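Local coordinates for attaching and effacing protein, pathogenesis factor (Escherichia coli, PDB 4E9L) that acts as an Escherichia coli adhesin of the intimin/invasin family, this piece being a row of immunoglobulin-like domains that probably belongs to its extracellular part, at residues I112-D117 with D151-A156; D129-S134 with S144-N149. All coordinates share one frame; numbering follows the deposited sequence.

Both contacts belong to the first complete immunoglobulin-like domain of the modelled chain, and their centres lie about 10 Å apart. Interaction 1 is the partly buried one: it joins two neighbouring strands of one four-stranded sheet through backbone hydrogen bonds, with two tryptophans on the inner face. Interaction 2 is a surface contact, nested within the loop that interaction 1 closes; it brings the run into strand 132-134, of the other sheet, against the edge strand 142-148 by proline-tryptophan packing and a water. The two meet where strands 153-159 and 142-148 pair, and Trp113 of the first packs edge-to-face with Trp146 of the second.

Interaction 1: I112-D117 with D151-A156; sequences IWTAKD and DGTWTA
Trp113 and Trp154 stand side by side on the inner face of an antiparallel sheet in an immunoglobulin-like domain, where strand 108-114 pairs with strand 153-159. Their backbones form a hydrogen-bonded pair: Trp113 N donates to Trp154 O, and Trp154 N returns the bond to Trp113 O, each at 2.8 Å. A third rung, Ala115 N to Gly152 O, is almost straight (177° at the hydrogen) and continues the pairing beyond the two tryptophans.

The tight part lies on the tryptophan side. CG of Trp113 is anti to its backbone N (chi1 167°), whereas CG of Trp154 is anti to its carbonyl carbon, and the indoles lean together obliquely with planes 35° apart. Trp113 CE3 comes 3.7 Å from Trp154 CB. The methyl of Ala115 fills in beside both rings, over a face of Trp113 near its rim and 3.8 Å from Trp154 NE1. Each indole N-H is satisfied inside the domain, Trp113 by Ala178 O and Trp154 by Val123 O.

The opposite face is looser and partly exposed. Ile112 with Thr155 and Thr114 with Thr153 form non-hydrogen-bonded pairs whose side chains barely meet: CG2 of Ile112 is 4.2 Å from CG2 of Thr155. Buried Gly152, with its positive phi, leads from the turn into the strand; before it the exposed Asp151 makes an Asx turn, its OD1 accepting from Thr153 N above the carboxylate plane and, on the syn side, from Thr153 OG1 at 2.6 Å.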
loop_
_atom_site.group_PDB
_atom_site.type_symbol
_atom_site.label_atom_id
_atom_site.label_comp_id
_atom_site.label_asym_id
_atom_site.label_seq_id
_atom_site.Cartn_x
_atom_site.Cartn_y
_atom_site.Cartn_z
ATOM N N ILE A 112 -22.542 5.963 -34.431
ATOM C CA ILE A 112 -23.299 6.787 -35.360
ATOM C C ILE A 112 -22.316 7.380 -36.367
ATOM O O ILE A 112 -21.521 8.260 -36.031
ATOM C CB ILE A 112 -24.168 7.900 -34.702
ATOM C CG1 ILE A 112 -24.980 7.373 -33.475
ATOM C CG2 ILE A 112 -25.096 8.527 -35.763
ATOM C CD1 ILE A 112 -24.351 7.782 -32.101
ATOM N N TRP A 113 -22.373 6.877 -37.584
ATOM C CA TRP A 113 -21.503 7.305 -38.663
ATOM C C TRP A 113 -22.291 8.231 -39.591
ATOM O O TRP A 113 -23.369 7.869 -40.090
ATOM C CB TRP A 113 -20.999 6.053 -39.396
ATOM C CG TRP A 113 -20.335 6.252 -40.726
ATOM C CD1 TRP A 113 -19.532 7.290 -41.122
ATOM C CD2 TRP A 113 -20.320 5.302 -41.794
ATOM N NE1 TRP A 113 -19.057 7.060 -42.396
ATOM C CE2 TRP A 113 -19.524 5.844 -42.829
ATOM C CE3 TRP A 113 -20.853 4.009 -41.951
ATOM C CZ2 TRP A 113 -19.340 5.183 -44.049
ATOM C CZ3 TRP A 113 -20.627 3.337 -43.143
ATOM C CH2 TRP A 113 -19.845 3.908 -44.161
ATOM N N THR A 114 -21.752 9.417 -39.810
ATOM C CA THR A 114 -22.334 10.438 -40.673
ATOM C C THR A 114 -21.525 10.394 -41.959
ATOM O O THR A 114 -20.341 10.706 -41.945
ATOM C CB THR A 114 -22.320 11.806 -39.981
ATOM O OG1 THR A 114 -23.011 11.693 -38.746
ATOM C CG2 THR A 114 -22.972 12.897 -40.834
ATOM N N ALA A 115 -22.149 9.920 -43.038
ATOM C CA ALA A 115 -21.508 9.712 -44.334
ATOM C C ALA A 115 -21.901 10.822 -45.290
ATOM O O ALA A 115 -23.093 11.045 -45.546
ATOM C CB ALA A 115 -21.925 8.361 -44.890
ATOM N N LYS A 116 -20.898 11.525 -45.818
ATOM C CA LYS A 116 -21.128 12.658 -46.723
ATOM C C LYS A 116 -20.188 12.614 -47.908
ATOM O O LYS A 116 -19.111 12.024 -47.828
ATOM C CB LYS A 116 -20.887 13.992 -45.983
ATOM C CG LYS A 116 -21.833 14.299 -44.825
ATOM C CD LYS A 116 -21.562 15.713 -44.268
ATOM C CE LYS A 116 -22.150 15.931 -42.892
ATOM N NZ LYS A 116 -22.011 17.363 -42.469
ATOM N N ASP A 117 -20.575 13.294 -49.001
ATOM C CA ASP A 117 -19.722 13.438 -50.172
ATOM C C ASP A 117 -18.939 14.742 -49.990
ATOM O O ASP A 117 -19.104 15.397 -48.951
ATOM C CB ASP A 117 -20.577 13.429 -51.455
ATOM C CG ASP A 117 -21.498 14.622 -51.693
ATOM O OD1 ASP A 117 -21.473 15.579 -50.877
ATOM O OD2 ASP A 117 -22.239 14.602 -52.696
ATOM N N ASP A 151 -30.725 9.191 -44.034
ATOM C CA ASP A 151 -30.440 10.620 -43.872
ATOM C C ASP A 151 -28.924 10.931 -43.859
ATOM O O ASP A 151 -28.509 12.017 -43.435
ATOM C CB ASP A 151 -31.128 11.112 -42.584
ATOM C CG ASP A 151 -30.663 10.442 -41.301
ATOM O OD1 ASP A 151 -29.911 9.435 -41.384
ATOM O OD2 ASP A 151 -31.052 10.918 -40.210
ATOM N N GLY A 152 -28.111 9.964 -44.284
ATOM C CA GLY A 152 -26.656 10.106 -44.245
ATOM C C GLY A 152 -26.099 9.540 -42.955
ATOM O O GLY A 152 -24.882 9.378 -42.826
ATOM N N THR A 153 -26.974 9.241 -41.978
ATOM C CA THR A 153 -26.513 8.599 -40.749
ATOM C C THR A 153 -26.721 7.098 -40.877
ATOM O O THR A 153 -27.706 6.634 -41.462
ATOM C CB THR A 153 -27.083 9.197 -39.444
ATOM O OG1 THR A 153 -28.459 8.859 -39.311
ATOM C CG2 THR A 153 -26.867 10.712 -39.322
ATOM N N TRP A 154 -25.759 6.366 -40.342
ATOM C CA TRP A 154 -25.662 4.924 -40.309
ATOM C C TRP A 154 -25.416 4.550 -38.853
ATOM O O TRP A 154 -24.551 5.150 -38.198
ATOM C CB TRP A 154 -24.489 4.489 -41.180
ATOM C CG TRP A 154 -24.690 4.801 -42.632
ATOM C CD1 TRP A 154 -24.580 6.019 -43.243
ATOM C CD2 TRP A 154 -25.016 3.862 -43.657
ATOM N NE1 TRP A 154 -24.830 5.894 -44.589
ATOM C CE2 TRP A 154 -25.060 4.570 -44.877
ATOM C CE3 TRP A 154 -25.215 2.468 -43.670
ATOM C CZ2 TRP A 154 -25.345 3.945 -46.094
ATOM C CZ3 TRP A 154 -25.487 1.849 -44.879
ATOM C CH2 TRP A 154 -25.540 2.583 -46.074
ATOM N N THR A 155 -26.198 3.616 -38.314
ATOM C CA THR A 155 -26.035 3.279 -36.890
ATOM C C THR A 155 -25.699 1.801 -36.682
ATOM O O THR A 155 -26.227 0.958 -37.400
ATOM C CB THR A 155 -27.325 3.657 -36.099
ATOM O OG1 THR A 155 -28.430 3.045 -36.728
ATOM C CG2 THR A 155 -27.584 5.162 -36.043
ATOM N N ALA A 156 -24.815 1.488 -35.714
ATOM C CA ALA A 156 -24.480 0.104 -35.349
ATOM C C ALA A 156 -24.408 -0.003 -33.841
ATOM O O ALA A 156 -24.019 0.955 -33.180
ATOM C CB ALA A 156 -23.168 -0.340 -35.977
#

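Interaction 2: D129-S134 with S144-N149; sequences DAPSLS and SGWTDN
Pro131 lies over one face of the Trp146 indole at the side of an immunoglobulin-like beta sandwich, where the loop entering strand 132-134 of one sheet passes the edge strand 142-148 of the other. The proline and the indole run alongside one another, heading opposite ways. CG of the proline sits 3.3 Å above the indole plane, displaced toward the rim, and is 3.6 Å from Trp146 CE2. Its neighbours spread the contact along the ring: CB is 4.0 Å from Trp146 CZ2, while CD reaches toward NE1 on the pyrrole side. This is apolar CH-to-ring packing, set off-centre, over the rim atoms NE1, CE2 and CZ2.

The CB of Trp146 points toward the loop, and chi1 of -73° sets CG anti to the carbonyl carbon, from where the ring extends to Pro131. Pro128 and Pro171 also touch the indole, so two prolines of this loop and one of strand 165-173 gather round it, and Trp113 meets it edge-to-face.

At the nitrogen edge the chemistry turns polar. Asp129 O lies in the indole plane, and a water joins the two residues: it accepts from Trp146 NE1 at 2.9 Å and lies 2.6 Å from Asp129 O, to which it probably donates. CB of Asp129 points away from segment 144-149, and its carboxylate takes the backbone N-H groups of Asn174 and Gly175, which ties this loop to the end of strand 165-173. Beside the proline, Ser144 O is buried without a polar partner in the model, with Pro131 CD 3.9 Å from it.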
loop_
_atom_site.group_PDB
_atom_site.type_symbol
_atom_site.label_atom_id
_atom_site.label_comp_id
_atom_site.label_asym_id
_atom_site.label_seq_id
_atom_site.Cartn_x
_atom_site.Cartn_y
_atom_site.Cartn_z
ATOM N N ASP A 129 -18.360 -2.097 -44.772
ATOM C CA ASP A 129 -17.735 -3.224 -44.111
ATOM C C ASP A 129 -18.261 -3.235 -42.692
ATOM O O ASP A 129 -18.886 -2.277 -42.267
ATOM C CB ASP A 129 -16.210 -3.019 -44.017
ATOM C CG ASP A 129 -15.483 -2.634 -45.290
ATOM O OD1 ASP A 129 -16.129 -2.624 -46.371
ATOM O OD2 ASP A 129 -14.259 -2.399 -45.219
ATOM N N ALA A 130 -17.941 -4.267 -41.936
ATOM C CA ALA A 130 -18.251 -4.312 -40.511
ATOM C C ALA A 130 -17.461 -3.177 -39.821
ATOM O O ALA A 130 -16.367 -2.851 -40.291
ATOM C CB ALA A 130 -17.801 -5.657 -39.936
ATOM N N PRO A 131 -17.976 -2.568 -38.727
ATOM C CA PRO A 131 -17.197 -1.527 -38.018
ATOM C C PRO A 131 -15.831 -2.044 -37.573
ATOM O O PRO A 131 -15.703 -3.208 -37.189
ATOM C CB PRO A 131 -18.071 -1.210 -36.796
ATOM C CG PRO A 131 -19.471 -1.566 -37.230
ATOM C CD PRO A 131 -19.271 -2.814 -38.056
ATOM N N SER A 132 -14.801 -1.212 -37.703
ATOM C CA SER A 132 -13.453 -1.582 -37.309
ATOM C C SER A 132 -13.218 -1.170 -35.833
ATOM O O SER A 132 -13.300 0.020 -35.494
ATOM C CB SER A 132 -12.433 -0.967 -38.256
ATOM O OG SER A 132 -11.115 -1.058 -37.751
ATOM N N LEU A 133 -13.003 -2.176 -34.951
ATOM C CA LEU A 133 -12.812 -1.949 -33.511
ATOM C C LEU A 133 -11.370 -2.170 -33.113
ATOM O O LEU A 133 -10.770 -3.191 -33.467
ATOM C CB LEU A 133 -13.704 -2.877 -32.645
ATOM C CG LEU A 133 -15.183 -3.114 -32.982
ATOM C CD1 LEU A 133 -15.825 -4.019 -31.934
ATOM C CD2 LEU A 133 -15.969 -1.823 -33.072
ATOM N N SER A 134 -10.814 -1.219 -32.376
ATOM C CA SER A 134 -9.457 -1.295 -31.851
ATOM C C SER A 134 -9.389 -0.718 -30.451
ATOM O O SER A 134 -10.399 -0.197 -29.935
ATOM C CB SER A 134 -8.430 -0.679 -32.803
ATOM O OG SER A 134 -8.642 0.706 -32.997
ATOM N N SER A 144 -22.991 -5.024 -34.437
ATOM C CA SER A 144 -24.080 -5.458 -35.296
ATOM C C SER A 144 -23.730 -4.896 -36.690
ATOM O O SER A 144 -22.769 -4.125 -36.831
ATOM C CB SER A 144 -25.379 -4.796 -34.831
ATOM O OG SER A 144 -25.297 -3.387 -35.019
ATOM N N GLY A 145 -24.571 -5.187 -37.680
ATOM C CA GLY A 145 -24.449 -4.563 -38.994
ATOM C C GLY A 145 -24.862 -3.094 -38.903
ATOM O O GLY A 145 -25.404 -2.652 -37.883
ATOM N N TRP A 146 -24.567 -2.320 -39.945
ATOM C CA TRP A 146 -24.900 -0.896 -40.012
ATOM C C TRP A 146 -26.326 -0.735 -40.538
ATOM O O TRP A 146 -26.664 -1.351 -41.553
ATOM C CB TRP A 146 -23.961 -0.182 -40.978
ATOM C CG TRP A 146 -22.554 0.036 -40.503
ATOM C CD1 TRP A 146 -21.432 -0.593 -40.958
ATOM C CD2 TRP A 146 -22.105 1.035 -39.577
ATOM N NE1 TRP A 146 -20.312 -0.040 -40.382
ATOM C CE2 TRP A 146 -20.697 0.938 -39.507
ATOM C CE3 TRP A 146 -22.760 1.984 -38.769
ATOM C CZ2 TRP A 146 -19.933 1.744 -38.655
ATOM C CZ3 TRP A 146 -22.000 2.786 -37.933
ATOM C CH2 TRP A 146 -20.605 2.662 -37.880
ATOM N N THR A 147 -27.158 0.092 -39.870
ATOM C CA THR A 147 -28.515 0.388 -40.359
ATOM C C THR A 147 -28.433 1.708 -41.115
ATOM O O THR A 147 -28.011 2.709 -40.538
ATOM C CB THR A 147 -29.533 0.443 -39.208
ATOM O OG1 THR A 147 -29.719 -0.868 -38.712
ATOM C CG2 THR A 147 -30.888 1.054 -39.624
ATOM N N ASP A 148 -28.846 1.712 -42.391
ATOM C CA ASP A 148 -28.901 2.915 -43.214
ATOM C C ASP A 148 -30.184 3.667 -42.786
ATOM O O ASP A 148 -31.287 3.192 -43.063
ATOM C CB ASP A 148 -28.963 2.538 -44.717
ATOM C CG ASP A 148 -29.005 3.721 -45.701
ATOM O OD1 ASP A 148 -29.128 4.868 -45.248
ATOM O OD2 ASP A 148 -28.946 3.484 -46.923
ATOM N N ASN A 149 -30.046 4.822 -42.108
ATOM C CA ASN A 149 -31.219 5.584 -41.652
ATOM C C ASN A 149 -31.867 6.437 -42.726
ATOM O O ASN A 149 -32.898 7.052 -42.456
ATOM C CB ASN A 149 -30.919 6.416 -40.410
ATOM C CG ASN A 149 -30.479 5.607 -39.232
ATOM O OD1 ASN A 149 -29.419 5.852 -38.647
ATOM N ND2 ASN A 149 -31.263 4.616 -38.869
HETATM O O HOH W 1 -17.594 -0.160 -41.373
#